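Local coordinates for protein exoglucanase A (Cellulomonas fimi, PDB 7CBD) that hydrolyses 1,4-beta-glucosidic linkages of cellulose with inversion of anomeric configuration, releasing cellobiose from non-reducing chain ends, through this family 6 catalytic domain, at residues 140-145 with 185-190; 6-11 with 357-362; 50-55 with 87-92; 177-182 with 218-223. All coordinates share one frame; numbering follows the deposited sequence. Where two conformers were deposited one is given.

Interaction 1 of 4, residues 140-145 with 185-190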
loop_
_atom_site.group_PDB
_atom_site.type_symbol
_atom_site.label_atom_id
_atom_site.label_comp_id
_atom_site.label_asym_id
_atom_site.label_seq_id
_atom_site.Cartn_x
_atom_site.Cartn_y
_atom_site.Cartn_z
ATOM N N ILE A 140 -20.466 -11.105 1.176
ATOM C CA ILE A 140 -19.469 -10.089 0.868
ATOM C C ILE A 140 -18.310 -10.742 0.122
ATOM O O ILE A 140 -18.188 -11.968 0.059
ATOM C CB ILE A 140 -18.974 -9.320 2.112
ATOM C CG1 ILE A 140 -18.177 -10.243 3.041
ATOM C CG2 ILE A 140 -20.147 -8.638 2.826
ATOM C CD1 ILE A 140 -17.529 -9.510 4.188
ATOM N N ARG A 141 -17.473 -9.900 -0.470
ATOM C CA ARG A 141 -16.226 -10.324 -1.083
ATOM C C ARG A 141 -15.084 -9.747 -0.264
ATOM O O ARG A 141 -15.188 -8.632 0.251
ATOM C CB ARG A 141 -16.135 -9.812 -2.525
ATOM C CG ARG A 141 -17.255 -10.315 -3.417
ATOM C CD ARG A 141 -17.258 -9.617 -4.765
ATOM N NE ARG A 141 -18.288 -10.183 -5.627
ATOM C CZ ARG A 141 -18.640 -9.706 -6.814
ATOM N NH1 ARG A 141 -18.063 -8.616 -7.307
ATOM N NH2 ARG A 141 -19.581 -10.325 -7.508
ATOM N N ILE A 142 -14.003 -10.506 -0.130
ATOM C CA ILE A 142 -12.825 -10.058 0.603
ATOM C C ILE A 142 -11.667 -9.992 -0.382
ATOM O O ILE A 142 -11.332 -10.996 -1.023
ATOM C CB ILE A 142 -12.503 -10.979 1.794
ATOM C CG1 ILE A 142 -13.704 -11.048 2.761
ATOM C CG2 ILE A 142 -11.234 -10.498 2.488
ATOM C CD1 ILE A 142 -14.582 -12.270 2.585
ATOM N N ALA A 143 -11.080 -8.809 -0.531
ATOM C CA ALA A 143 -9.855 -8.651 -1.303
ATOM C C ALA A 143 -8.714 -8.662 -0.301
ATOM O O ALA A 143 -8.559 -7.720 0.479
ATOM C CB ALA A 143 -9.865 -7.355 -2.107
ATOM N N ALA A 144 -7.953 -9.745 -0.292
ATOM C CA ALA A 144 -6.863 -9.928 0.655
ATOM C C ALA A 144 -5.571 -9.477 -0.015
ATOM O O ALA A 144 -5.125 -10.093 -0.994
ATOM C CB ALA A 144 -6.784 -11.397 1.059
ATOM N N THR A 145 -4.994 -8.381 0.484
ATOM C CA THR A 145 -3.657 -7.986 0.059
ATOM C C THR A 145 -2.656 -8.870 0.796
ATOM O O THR A 145 -2.613 -8.865 2.031
ATOM C CB THR A 145 -3.415 -6.508 0.368
ATOM O OG1 THR A 145 -4.166 -5.694 -0.538
ATOM C CG2 THR A 145 -1.931 -6.162 0.217
ATOM N N PRO A 185 -14.313 -19.239 -1.525
ATOM C CA PRO A 185 -14.634 -18.750 -2.878
ATOM C C PRO A 185 -14.853 -17.255 -2.980
ATOM O O PRO A 185 -14.729 -16.711 -4.085
ATOM C CB PRO A 185 -15.909 -19.522 -3.245
ATOM C CG PRO A 185 -16.487 -19.915 -1.931
ATOM C CD PRO A 185 -15.316 -20.203 -1.044
ATOM N N ASN A 186 -15.206 -16.576 -1.892
ATOM C CA ASN A 186 -15.412 -15.137 -1.927
ATOM C C ASN A 186 -14.183 -14.352 -1.490
ATOM O O ASN A 186 -14.287 -13.144 -1.251
ATOM C CB ASN A 186 -16.651 -14.733 -1.115
ATOM C CG ASN A 186 -16.608 -15.240 0.317
ATOM O OD1 ASN A 186 -16.018 -16.287 0.610
ATOM N ND2 ASN A 186 -17.243 -14.504 1.217
ATOM N N VAL A 187 -13.027 -15.005 -1.374
ATOM C CA VAL A 187 -11.765 -14.330 -1.091
ATOM C C VAL A 187 -10.972 -14.229 -2.385
ATOM O O VAL A 187 -10.875 -15.206 -3.144
ATOM C CB VAL A 187 -10.961 -15.055 0.004
ATOM C CG1 VAL A 187 -9.612 -14.368 0.226
ATOM C CG2 VAL A 187 -11.745 -15.085 1.302
ATOM N N TYR A 188 -10.411 -13.041 -2.631
ATOM C CA TYR A 188 -9.665 -12.705 -3.838
ATOM C C TYR A 188 -8.281 -12.266 -3.389
ATOM O O TYR A 188 -8.153 -11.306 -2.626
ATOM C CB TYR A 188 -10.381 -11.570 -4.589
ATOM C CG TYR A 188 -11.741 -12.028 -5.087
ATOM C CD1 TYR A 188 -11.905 -12.451 -6.399
ATOM C CD2 TYR A 188 -12.845 -12.098 -4.231
ATOM C CE1 TYR A 188 -13.130 -12.921 -6.858
ATOM C CE2 TYR A 188 -14.083 -12.566 -4.678
ATOM C CZ TYR A 188 -14.214 -12.982 -5.996
ATOM O OH TYR A 188 -15.421 -13.462 -6.467
ATOM N N ASN A 189 -7.251 -12.982 -3.831
ATOM C CA ASN A 189 -5.895 -12.791 -3.331
ATOM C C ASN A 189 -5.120 -11.880 -4.268
ATOM O O ASN A 189 -4.919 -12.217 -5.444
ATOM C CB ASN A 189 -5.179 -14.133 -3.226
ATOM C CG ASN A 189 -5.754 -15.007 -2.149
ATOM O OD1 ASN A 189 -6.247 -14.520 -1.136
ATOM N ND2 ASN A 189 -5.706 -16.312 -2.364
ATOM N N TYR A 190 -4.661 -10.747 -3.736
ATOM C CA TYR A 190 -3.841 -9.795 -4.475
ATOM C C TYR A 190 -2.447 -9.803 -3.861
ATOM O O TYR A 190 -2.254 -9.332 -2.734
ATOM C CB TYR A 190 -4.462 -8.402 -4.438
ATOM C CG TYR A 190 -5.668 -8.279 -5.348
ATOM C CD1 TYR A 190 -5.528 -7.834 -6.657
ATOM C CD2 TYR A 190 -6.948 -8.622 -4.905
ATOM C CE1 TYR A 190 -6.630 -7.728 -7.509
ATOM C CE2 TYR A 190 -8.057 -8.524 -5.748
ATOM C CZ TYR A 190 -7.884 -8.070 -7.046
ATOM O OH TYR A 190 -8.973 -7.962 -7.883
#
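The ring of Y188 meets the 140-145 segment with one edge: the carbonyl O of I142 lies in the ring plane near CD2, while CB and CG of R141 come obliquely to CE2, R141 CB at 4.1 Å. From there the R141 chain runs extended to a guanidinium turned 54° from the Y188 ring plane. H5 stacks on Y188, whose OH is hydrogen-bonded to the backbone N of V6, and R141 NH1 is held by the carbonyl of P9. Further along, the Y190 ring receives the methyl of A143 obliquely (CB to CE2 4.2 Å), and its OH bonds to D359.

The third flat group, the amide of N186, lies just ahead of the paired strands. With CG placed between the backbone N and the carbonyl carbon (chi1 55°), ND2 reaches I140 O at 2.9 Å; this acceptor lies almost in the amide plane, and CD1 of I142 packs against the same nitrogen. Beyond it the main chains join through four bonds, from I142 N to N186 O, Y188 N to I142 O at 2.8 Å, A144 N to Y188 O, and Y190 N to A144 O. On the face opposite the tyrosines, V187 touches I142 through CG2 and A144 through CG1, the latter at 4.2 Å from A144 CB, and helix 161-182 packs over V187 and N189. Two neighbouring parallel strands, linked by a largely helical chain, form a beta-alpha-beta unit, the building element of the distorted alpha/beta barrel of family 6 glycoside hydrolases.

Interaction 2 of 4, residues 6-11 with 357-362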
loop_
_atom_site.group_PDB
_atom_site.type_symbol
_atom_site.label_atom_id
_atom_site.label_comp_id
_atom_site.label_asym_id
_atom_site.label_seq_id
_atom_site.Cartn_x
_atom_site.Cartn_y
_atom_site.Cartn_z
ATOM N N VAL A 6 -15.415 -14.322 -9.310
ATOM C CA VAL A 6 -15.403 -13.426 -10.461
ATOM C C VAL A 6 -13.987 -12.999 -10.825
ATOM O O VAL A 6 -13.036 -13.134 -10.050
ATOM C CB VAL A 6 -16.326 -12.197 -10.291
ATOM C CG1 VAL A 6 -17.772 -12.633 -10.086
ATOM C CG2 VAL A 6 -15.843 -11.298 -9.152
ATOM N N ASP A 7 -13.855 -12.458 -12.038
ATOM C CA ASP A 7 -12.566 -11.976 -12.520
ATOM C C ASP A 7 -12.103 -10.734 -11.765
ATOM O O ASP A 7 -10.910 -10.573 -11.490
ATOM C CB ASP A 7 -12.672 -11.661 -14.010
ATOM C CG ASP A 7 -11.468 -10.912 -14.513
ATOM O OD1 ASP A 7 -10.375 -11.516 -14.544
ATOM O OD2 ASP A 7 -11.599 -9.710 -14.829
ATOM N N ASN A 8 -13.024 -9.830 -11.445
ATOM C CA ASN A 8 -12.694 -8.573 -10.780
ATOM C C ASN A 8 -13.749 -8.322 -9.714
ATOM O O ASN A 8 -14.868 -7.888 -10.036
ATOM C CB ASN A 8 -12.649 -7.415 -11.772
ATOM C CG ASN A 8 -12.347 -6.092 -11.090
ATOM O OD1 ASN A 8 -12.074 -6.055 -9.889
ATOM N ND2 ASN A 8 -12.408 -5.004 -11.840
ATOM N N PRO A 9 -13.432 -8.571 -8.437
ATOM C CA PRO A 9 -14.441 -8.389 -7.386
ATOM C C PRO A 9 -14.880 -6.944 -7.218
ATOM O O PRO A 9 -15.961 -6.702 -6.661
ATOM C CB PRO A 9 -13.741 -8.926 -6.129
ATOM C CG PRO A 9 -12.281 -8.664 -6.400
ATOM C CD PRO A 9 -12.116 -8.927 -7.880
ATOM N N TYR A 10 -14.097 -5.980 -7.715
ATOM C CA TYR A 10 -14.436 -4.566 -7.590
ATOM C C TYR A 10 -15.442 -4.088 -8.629
ATOM O O TYR A 10 -16.064 -3.045 -8.416
ATOM C CB TYR A 10 -13.176 -3.706 -7.684
ATOM C CG TYR A 10 -12.172 -3.944 -6.575
ATOM C CD1 TYR A 10 -12.208 -3.195 -5.407
ATOM C CD2 TYR A 10 -11.176 -4.905 -6.706
ATOM C CE1 TYR A 10 -11.284 -3.405 -4.389
ATOM C CE2 TYR A 10 -10.247 -5.125 -5.699
ATOM C CZ TYR A 10 -10.303 -4.368 -4.548
ATOM O OH TYR A 10 -9.376 -4.600 -3.561
ATOM N N ALA A 11 -15.614 -4.805 -9.739
ATOM C CA ALA A 11 -16.462 -4.301 -10.816
ATOM C C ALA A 11 -17.913 -4.220 -10.352
ATOM O O ALA A 11 -18.485 -5.219 -9.906
ATOM C CB ALA A 11 -16.333 -5.191 -12.052
ATOM N N HIS A 357 -4.188 -2.785 -16.825
ATOM C CA HIS A 357 -5.115 -3.840 -16.410
ATOM C C HIS A 357 -5.607 -3.633 -14.976
ATOM O O HIS A 357 -5.551 -4.540 -14.144
ATOM C CB HIS A 357 -4.486 -5.226 -16.580
ATOM C CG HIS A 357 -4.197 -5.581 -18.001
ATOM N ND1 HIS A 357 -5.044 -6.360 -18.758
ATOM C CD2 HIS A 357 -3.162 -5.253 -18.810
ATOM C CE1 HIS A 357 -4.542 -6.499 -19.972
ATOM N NE2 HIS A 357 -3.404 -5.831 -20.032
ATOM N N LEU A 358 -6.105 -2.431 -14.688
ATOM C CA LEU A 358 -6.437 -2.038 -13.324
ATOM C C LEU A 358 -7.838 -2.503 -12.939
ATOM O O LEU A 358 -8.829 -2.088 -13.546
ATOM C CB LEU A 358 -6.342 -0.521 -13.166
ATOM C CG LEU A 358 -4.929 0.054 -13.323
ATOM C CD1 LEU A 358 -4.988 1.556 -13.564
ATOM C CD2 LEU A 358 -4.069 -0.255 -12.105
ATOM N N ASP A 359 -7.918 -3.322 -11.891
ATOM C CA ASP A 359 -9.215 -3.676 -11.324
ATOM C C ASP A 359 -9.828 -2.510 -10.558
ATOM O O ASP A 359 -11.057 -2.363 -10.535
ATOM C CB ASP A 359 -9.069 -4.858 -10.360
ATOM C CG ASP A 359 -8.916 -6.196 -11.064
ATOM O OD1 ASP A 359 -9.088 -6.289 -12.300
ATOM O OD2 ASP A 359 -8.611 -7.179 -10.361
ATOM N N ALA A 360 -8.996 -1.697 -9.906
ATOM C CA ALA A 360 -9.441 -0.621 -9.027
ATOM C C ALA A 360 -8.235 0.170 -8.545
ATOM O O ALA A 360 -7.102 -0.326 -8.540
ATOM C CB ALA A 360 -10.184 -1.168 -7.806
ATOM N N PHE A 361 -8.498 1.414 -8.142
ATOM C CA PHE A 361 -7.646 2.119 -7.191
ATOM C C PHE A 361 -8.223 1.878 -5.804
ATOM O O PHE A 361 -9.448 1.882 -5.616
ATOM C CB PHE A 361 -7.604 3.625 -7.475
ATOM C CG PHE A 361 -6.978 3.977 -8.793
ATOM C CD1 PHE A 361 -5.886 3.268 -9.266
ATOM C CD2 PHE A 361 -7.474 5.027 -9.554
ATOM C CE1 PHE A 361 -5.306 3.587 -10.478
ATOM C CE2 PHE A 361 -6.893 5.357 -10.772
ATOM C CZ PHE A 361 -5.813 4.629 -11.237
ATOM N N VAL A 362 -7.332 1.658 -4.834
ATOM C CA VAL A 362 -7.703 1.317 -3.468
ATOM C C VAL A 362 -6.833 2.135 -2.528
ATOM O O VAL A 362 -5.744 2.585 -2.892
ATOM C CB VAL A 362 -7.519 -0.193 -3.186
ATOM C CG1 VAL A 362 -8.609 -1.003 -3.857
ATOM C CG2 VAL A 362 -6.152 -0.647 -3.686
HETATM O O HOH W 1 -9.181 -8.526 -13.943
#
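D7 faces D359 across a water: water 1 lies 2.8 Å from both D7 OD2 and D359 OD1, placed to donate to either but with more acceptors in reach than protons, and probably eases the approach of two like charges. Next comes N8, whose CG stands anti to the backbone N (chi1 178°), laying the amide flat along the carboxylate of D359. The two planes are stacked 17° apart, the side chains running in opposite directions, with N8 CG 3.4 Å from D359 CG. In that pose N8 ND2 donates to D359 O at 3.2 Å, on a lone pair in the carbonyl plane, while OD1 accepts from Y10 N, an Asx turn within the type I turn from N8 to A11. Y10 sets one ring face over A360, whose CB lies 3.9 Å from the ring centroid (CH-pi). Nearer the hydroxyl, Y10 CE1 meets V362 CG1 at 3.6 Å, the side chains crossing at about a right angle.

D359 OD2 bonds to Y190 OH, and Y10 OH to N90. The loop before strand 14-15 thus lies against strand 358-362, with Y10 also touching L293 of strand 291-295, Y190 of strand 187-192 and V88 of strand 87-93.

Interaction 3 of 4, residues 50-55 with 87-92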
loop_
_atom_site.group_PDB
_atom_site.type_symbol
_atom_site.label_atom_id
_atom_site.label_comp_id
_atom_site.label_asym_id
_atom_site.label_seq_id
_atom_site.Cartn_x
_atom_site.Cartn_y
_atom_site.Cartn_z
ATOM N N THR A 50 -10.928 2.184 3.198
ATOM C CA THR A 50 -9.541 1.832 3.472
ATOM C C THR A 50 -9.470 0.376 3.916
ATOM O O THR A 50 -10.442 -0.189 4.425
ATOM C CB THR A 50 -8.948 2.712 4.587
ATOM O OG1 THR A 50 -9.783 2.639 5.752
ATOM C CG2 THR A 50 -8.827 4.159 4.142
ATOM N N ALA A 51 -8.299 -0.228 3.738
ATOM C CA ALA A 51 -8.124 -1.617 4.127
ATOM C C ALA A 51 -7.936 -1.743 5.632
ATOM O O ALA A 51 -7.376 -0.860 6.292
ATOM C CB ALA A 51 -6.921 -2.231 3.417
ATOM N N VAL A 52 -8.396 -2.870 6.164
ATOM C CA VAL A 52 -8.161 -3.239 7.553
ATOM C C VAL A 52 -6.929 -4.134 7.603
ATOM O O VAL A 52 -6.868 -5.161 6.916
ATOM C CB VAL A 52 -9.389 -3.949 8.144
ATOM C CG1 VAL A 52 -9.059 -4.515 9.519
ATOM C CG2 VAL A 52 -10.562 -2.981 8.203
ATOM N N TRP A 53 -5.947 -3.748 8.414
ATOM C CA TRP A 53 -4.668 -4.450 8.487
ATOM C C TRP A 53 -4.676 -5.421 9.660
ATOM O O TRP A 53 -4.851 -5.010 10.812
ATOM C CB TRP A 53 -3.517 -3.461 8.678
ATOM C CG TRP A 53 -3.208 -2.649 7.462
ATOM C CD1 TRP A 53 -4.036 -1.753 6.831
ATOM C CD2 TRP A 53 -1.979 -2.654 6.721
ATOM N NE1 TRP A 53 -3.388 -1.198 5.747
ATOM C CE2 TRP A 53 -2.129 -1.736 5.658
ATOM C CE3 TRP A 53 -0.769 -3.339 6.853
ATOM C CZ2 TRP A 53 -1.116 -1.502 4.729
ATOM C CZ3 TRP A 53 0.235 -3.096 5.931
ATOM C CH2 TRP A 53 0.058 -2.185 4.888
ATOM N N MET A 54 -4.448 -6.704 9.373
ATOM C CA MET A 54 -4.140 -7.670 10.425
ATOM C C MET A 54 -2.620 -7.692 10.592
ATOM O O MET A 54 -1.916 -8.594 10.142
ATOM C CB MET A 54 -4.719 -9.038 10.083
ATOM C CG MET A 54 -6.251 -9.067 10.122
ATOM S SD MET A 54 -6.941 -8.864 11.784
ATOM C CE MET A 54 -7.760 -7.274 11.671
ATOM N N ASP A 55 -2.103 -6.632 11.220
ATOM C CA ASP A 55 -0.658 -6.422 11.289
ATOM C C ASP A 55 0.003 -7.122 12.467
ATOM O O ASP A 55 1.216 -6.979 12.654
ATOM C CB ASP A 55 -0.290 -4.929 11.252
ATOM C CG ASP A 55 -0.929 -4.120 12.370
ATOM O OD1 ASP A 55 -1.782 -4.654 13.102
ATOM O OD2 ASP A 55 -0.571 -2.929 12.517
ATOM N N LEU A 87 -20.035 -5.985 -2.382
ATOM C CA LEU A 87 -19.137 -5.167 -1.581
ATOM C C LEU A 87 -17.808 -5.892 -1.435
ATOM O O LEU A 87 -17.782 -7.100 -1.187
ATOM C CB LEU A 87 -19.742 -4.914 -0.195
ATOM C CG LEU A 87 -18.839 -4.176 0.799
ATOM C CD1 LEU A 87 -19.655 -3.211 1.643
ATOM C CD2 LEU A 87 -18.061 -5.138 1.698
ATOM N N VAL A 88 -16.711 -5.148 -1.583
ATOM C CA VAL A 88 -15.361 -5.651 -1.346
ATOM C C VAL A 88 -14.856 -5.111 -0.013
ATOM O O VAL A 88 -14.804 -3.890 0.196
ATOM C CB VAL A 88 -14.398 -5.255 -2.477
ATOM C CG1 VAL A 88 -12.981 -5.740 -2.154
ATOM C CG2 VAL A 88 -14.864 -5.791 -3.816
ATOM N N PHE A 89 -14.468 -6.027 0.871
ATOM C CA PHE A 89 -13.796 -5.714 2.120
ATOM C C PHE A 89 -12.301 -5.910 1.898
ATOM O O PHE A 89 -11.861 -7.025 1.610
ATOM C CB PHE A 89 -14.327 -6.654 3.207
ATOM C CG PHE A 89 -13.545 -6.617 4.486
ATOM C CD1 PHE A 89 -13.402 -5.436 5.189
ATOM C CD2 PHE A 89 -12.946 -7.764 4.990
ATOM C CE1 PHE A 89 -12.679 -5.395 6.368
ATOM C CE2 PHE A 89 -12.233 -7.730 6.166
ATOM C CZ PHE A 89 -12.099 -6.541 6.857
ATOM N N ASN A 90 -11.530 -4.825 1.989
ATOM C CA ASN A 90 -10.080 -4.901 1.826
ATOM C C ASN A 90 -9.425 -5.297 3.141
ATOM O O ASN A 90 -9.596 -4.615 4.154
ATOM C CB ASN A 90 -9.527 -3.557 1.364
ATOM C CG ASN A 90 -9.940 -3.218 -0.046
ATOM O OD1 ASN A 90 -9.419 -3.787 -1.001
ATOM N ND2 ASN A 90 -10.881 -2.291 -0.184
ATOM N N LEU A 91 -8.646 -6.378 3.109
ATOM C CA LEU A 91 -8.025 -6.966 4.286
ATOM C C LEU A 91 -6.547 -7.158 3.976
ATOM O O LEU A 91 -6.207 -7.675 2.908
ATOM C CB LEU A 91 -8.652 -8.341 4.490
ATOM C CG LEU A 91 -8.885 -8.995 5.860
ATOM C CD1 LEU A 91 -8.697 -10.514 5.792
ATOM C CD2 LEU A 91 -8.117 -8.398 6.989
ATOM N N VAL A 92 -5.664 -6.753 4.886
ATOM C CA VAL A 92 -4.226 -6.918 4.673
ATOM C C VAL A 92 -3.700 -8.049 5.546
ATOM O O VAL A 92 -3.829 -8.012 6.779
ATOM C CB VAL A 92 -3.430 -5.630 4.917
ATOM C CG1 VAL A 92 -2.017 -5.797 4.355
ATOM C CG2 VAL A 92 -4.128 -4.449 4.268
HETATM O O HOH W 2 -12.176 -1.608 2.454
HETATM O O HOH W 3 -11.529 -2.726 4.316
#
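V92 reaches W53 from its CB outward, the two side chains side by side and pointing the same way. CB itself sits 3.8 Å from W53 CD2, at the ring fusion. CG1, anti to the backbone N (chi1 -166°), passes to the six-membered ring and meets CE3 at 3.7 Å. The other branch, CG2, stands over the five-membered ring, 3.5 Å from its centroid and only 4° off the normal, a CH-pi contact; it also touches A51 CB. On the other face of the sheet, V52 CG2 approaches the edge of the F89 ring at CE1 (3.7 Å), and M54 CG packs on L91 CD2.

The backbones are joined in parallel by V52 N to N90 O, V92 N to V52 O, and M54 N to V92 O. Water 3 donates to N90 O and T50 O, and water 2 joins T50 O to N90 ND2.

W53 NE1 bonds to I364 O, fixing the indole about 8 Å from the side chains of both D149 and D371, the predicted proton donor and nucleophile. A connection containing helices 58-61 and 69-83 links these parallel strands in a beta-alpha-beta crossover of the family 6 barrel, whose C-terminal strand ends surround the catalytic cleft.

Interaction 4 of 4, residues 177-182 with 218-223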
loop_
_atom_site.group_PDB
_atom_site.type_symbol
_atom_site.label_atom_id
_atom_site.label_comp_id
_atom_site.label_asym_id
_atom_site.label_seq_id
_atom_site.Cartn_x
_atom_site.Cartn_y
_atom_site.Cartn_z
ATOM N N ALA A 177 -0.776 -19.058 3.129
ATOM C CA ALA A 177 -1.809 -18.033 3.070
ATOM C C ALA A 177 -2.648 -18.194 1.814
ATOM O O ALA A 177 -3.884 -18.203 1.873
ATOM C CB ALA A 177 -1.165 -16.649 3.120
ATOM N N LEU A 178 -1.984 -18.347 0.664
ATOM C CA LEU A 178 -2.701 -18.497 -0.599
ATOM C C LEU A 178 -3.553 -19.760 -0.613
ATOM O O LEU A 178 -4.709 -19.728 -1.056
ATOM C CB LEU A 178 -1.715 -18.504 -1.765
ATOM C CG LEU A 178 -1.019 -17.177 -2.079
ATOM C CD1 LEU A 178 0.017 -17.407 -3.155
ATOM C CD2 LEU A 178 -2.008 -16.122 -2.529
ATOM N N ASP A 179 -3.008 -20.882 -0.130
ATOM C CA ASP A 179 -3.769 -22.129 -0.126
ATOM C C ASP A 179 -5.023 -21.996 0.728
ATOM O O ASP A 179 -6.123 -22.388 0.312
ATOM C CB ASP A 179 -2.909 -23.283 0.406
ATOM C CG ASP A 179 -1.899 -23.815 -0.609
ATOM O OD1 ASP A 179 -2.036 -23.556 -1.829
ATOM O OD2 ASP A 179 -0.963 -24.524 -0.173
ATOM N N LYS A 180 -4.877 -21.445 1.938
ATOM C CA LYS A 180 -6.012 -21.351 2.850
ATOM C C LYS A 180 -7.042 -20.346 2.358
ATOM O O LYS A 180 -8.250 -20.584 2.462
ATOM C CB LYS A 180 -5.529 -20.978 4.250
ATOM C CG LYS A 180 -4.725 -22.083 4.913
ATOM C CD LYS A 180 -5.628 -23.177 5.444
ATOM C CE LYS A 180 -6.413 -22.679 6.653
ATOM N NZ LYS A 180 -7.068 -23.778 7.425
ATOM N N LEU A 181 -6.586 -19.207 1.835
ATOM C CA LEU A 181 -7.509 -18.154 1.436
ATOM C C LEU A 181 -8.163 -18.457 0.096
ATOM O O LEU A 181 -9.355 -18.186 -0.092
ATOM C CB LEU A 181 -6.788 -16.810 1.397
ATOM C CG LEU A 181 -6.344 -16.291 2.763
ATOM C CD1 LEU A 181 -5.541 -15.021 2.620
ATOM C CD2 LEU A 181 -7.526 -16.046 3.655
ATOM N N HIS A 182 -7.401 -18.999 -0.860
ATOM C CA HIS A 182 -8.011 -19.307 -2.146
ATOM C C HIS A 182 -9.090 -20.384 -2.034
ATOM O O HIS A 182 -9.999 -20.435 -2.871
ATOM C CB HIS A 182 -6.962 -19.702 -3.181
ATOM C CG HIS A 182 -7.562 -20.125 -4.479
ATOM N ND1 HIS A 182 -8.264 -19.255 -5.284
ATOM C CD2 HIS A 182 -7.635 -21.336 -5.076
ATOM C CE1 HIS A 182 -8.716 -19.907 -6.341
ATOM N NE2 HIS A 182 -8.348 -21.170 -6.238
ATOM N N SER A 218 3.766 -23.524 -6.555
ATOM C CA SER A 218 3.879 -24.277 -5.309
ATOM C C SER A 218 2.548 -24.432 -4.582
ATOM O O SER A 218 2.450 -25.268 -3.679
ATOM C CB SER A 218 4.885 -23.615 -4.361
ATOM O OG SER A 218 4.315 -22.477 -3.717
ATOM N N THR A 219 1.535 -23.647 -4.934
ATOM C CA THR A 219 0.250 -23.745 -4.256
ATOM C C THR A 219 -0.545 -24.934 -4.798
ATOM O O THR A 219 -0.262 -25.467 -5.873
ATOM C CB THR A 219 -0.557 -22.449 -4.421
ATOM O OG1 THR A 219 -0.974 -22.313 -5.786
ATOM C CG2 THR A 219 0.255 -21.223 -3.994
ATOM N N THR A 220 -1.564 -25.358 -4.046
ATOM C CA THR A 220 -2.343 -26.499 -4.525
ATOM C C THR A 220 -3.162 -26.155 -5.766
ATOM O O THR A 220 -3.376 -27.020 -6.622
ATOM C CB THR A 220 -3.237 -27.078 -3.427
ATOM O OG1 THR A 220 -4.148 -26.074 -2.977
ATOM C CG2 THR A 220 -2.409 -27.572 -2.254
ATOM N N ALA A 221 -3.632 -24.915 -5.889
ATOM C CA ALA A 221 -4.424 -24.537 -7.055
ATOM C C ALA A 221 -3.596 -23.922 -8.180
ATOM O O ALA A 221 -4.155 -23.560 -9.222
ATOM C CB ALA A 221 -5.562 -23.600 -6.649
ATOM N N GLY A 222 -2.286 -23.783 -7.999
ATOM C CA GLY A 222 -1.466 -23.225 -9.061
ATOM C C GLY A 222 -1.774 -21.759 -9.294
ATOM O O GLY A 222 -2.004 -20.984 -8.358
ATOM N N PHE A 223 -1.797 -21.371 -10.569
ATOM C CA PHE A 223 -1.975 -19.962 -10.900
ATOM C C PHE A 223 -3.316 -19.421 -10.421
ATOM O O PHE A 223 -3.426 -18.230 -10.121
ATOM C CB PHE A 223 -1.751 -19.735 -12.394
ATOM C CG PHE A 223 -0.304 -19.839 -12.793
ATOM C CD1 PHE A 223 0.572 -18.798 -12.533
ATOM C CD2 PHE A 223 0.192 -20.996 -13.377
ATOM C CE1 PHE A 223 1.917 -18.899 -12.867
ATOM C CE2 PHE A 223 1.533 -21.106 -13.715
ATOM C CZ PHE A 223 2.395 -20.054 -13.463
HETATM O O HOH W 4 -4.028 -23.025 -3.617
#
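D179 grips the loop after helix 202-218 with one carboxylate oxygen. Its carboxylate reaches across to the loop, where OD1 accepts from T220 N at 2.9 Å. The donor comes in on the syn side, 30° out of the carboxylate plane. Water 4 donates to the same oxygen at 2.7 Å and accepts from A221 N, so OD1 reaches two successive amides, T220 N directly and A221 N through the water. OD1 also lies against CB of T219, at 3.2 Å. The other oxygen, OD2, forms a salt bridge with K175 one helical turn earlier, and K175 NZ bonds in addition to S218 O.

The contact joins the end of helix 161-182, on the outside of the alpha/beta barrel, to the connection between helix 202-218 and strand 228-231, well away from the predicted catalytic residues.

T219 has its OG1 between the backbone N and the carbonyl carbon (chi1 69°), turned to partners of its own side, A216 O and S225 OG. That rotation leaves the methyl CG2 anti to the carbonyl carbon and facing L178, whose CD1 meets it at 3.9 Å as the two side chains cross at a slant. H182 takes a different rotamer from the other two helix residues: its CG is anti to the backbone N (chi1 176°), which brings the imidazole against A221. There CD2 approaches A221 CB at 3.4 Å, with NE2 the next atom at 3.7 Å from that methyl carbon, the approach to the ring being oblique.

Overall arrangement
Interactions 1, 2 and 3 all reach the main sheet. Interactions 1 and 3, their centres about 9 Å apart, share adjacent strands 87-93 and 141-146, so four successive parallel strands, 52-54 to 187-192, are joined. Interaction 2, its centre about 11 Å from that of interaction 1, closes the longest loop: the N-terminal segment meets strand 358-362, and the other three contacts are nested within it. Its residues hydrogen-bond to residues of interactions 1 and 3, placing this segment against several barrel strands at once. Interaction 4 lies outermost, about 13 Å between centres from interaction 1, and alternates with it along the chain through helix 161-182, which leads into strand 187-192. The series runs from near the catalytic cleft to the barrel's helical exterior.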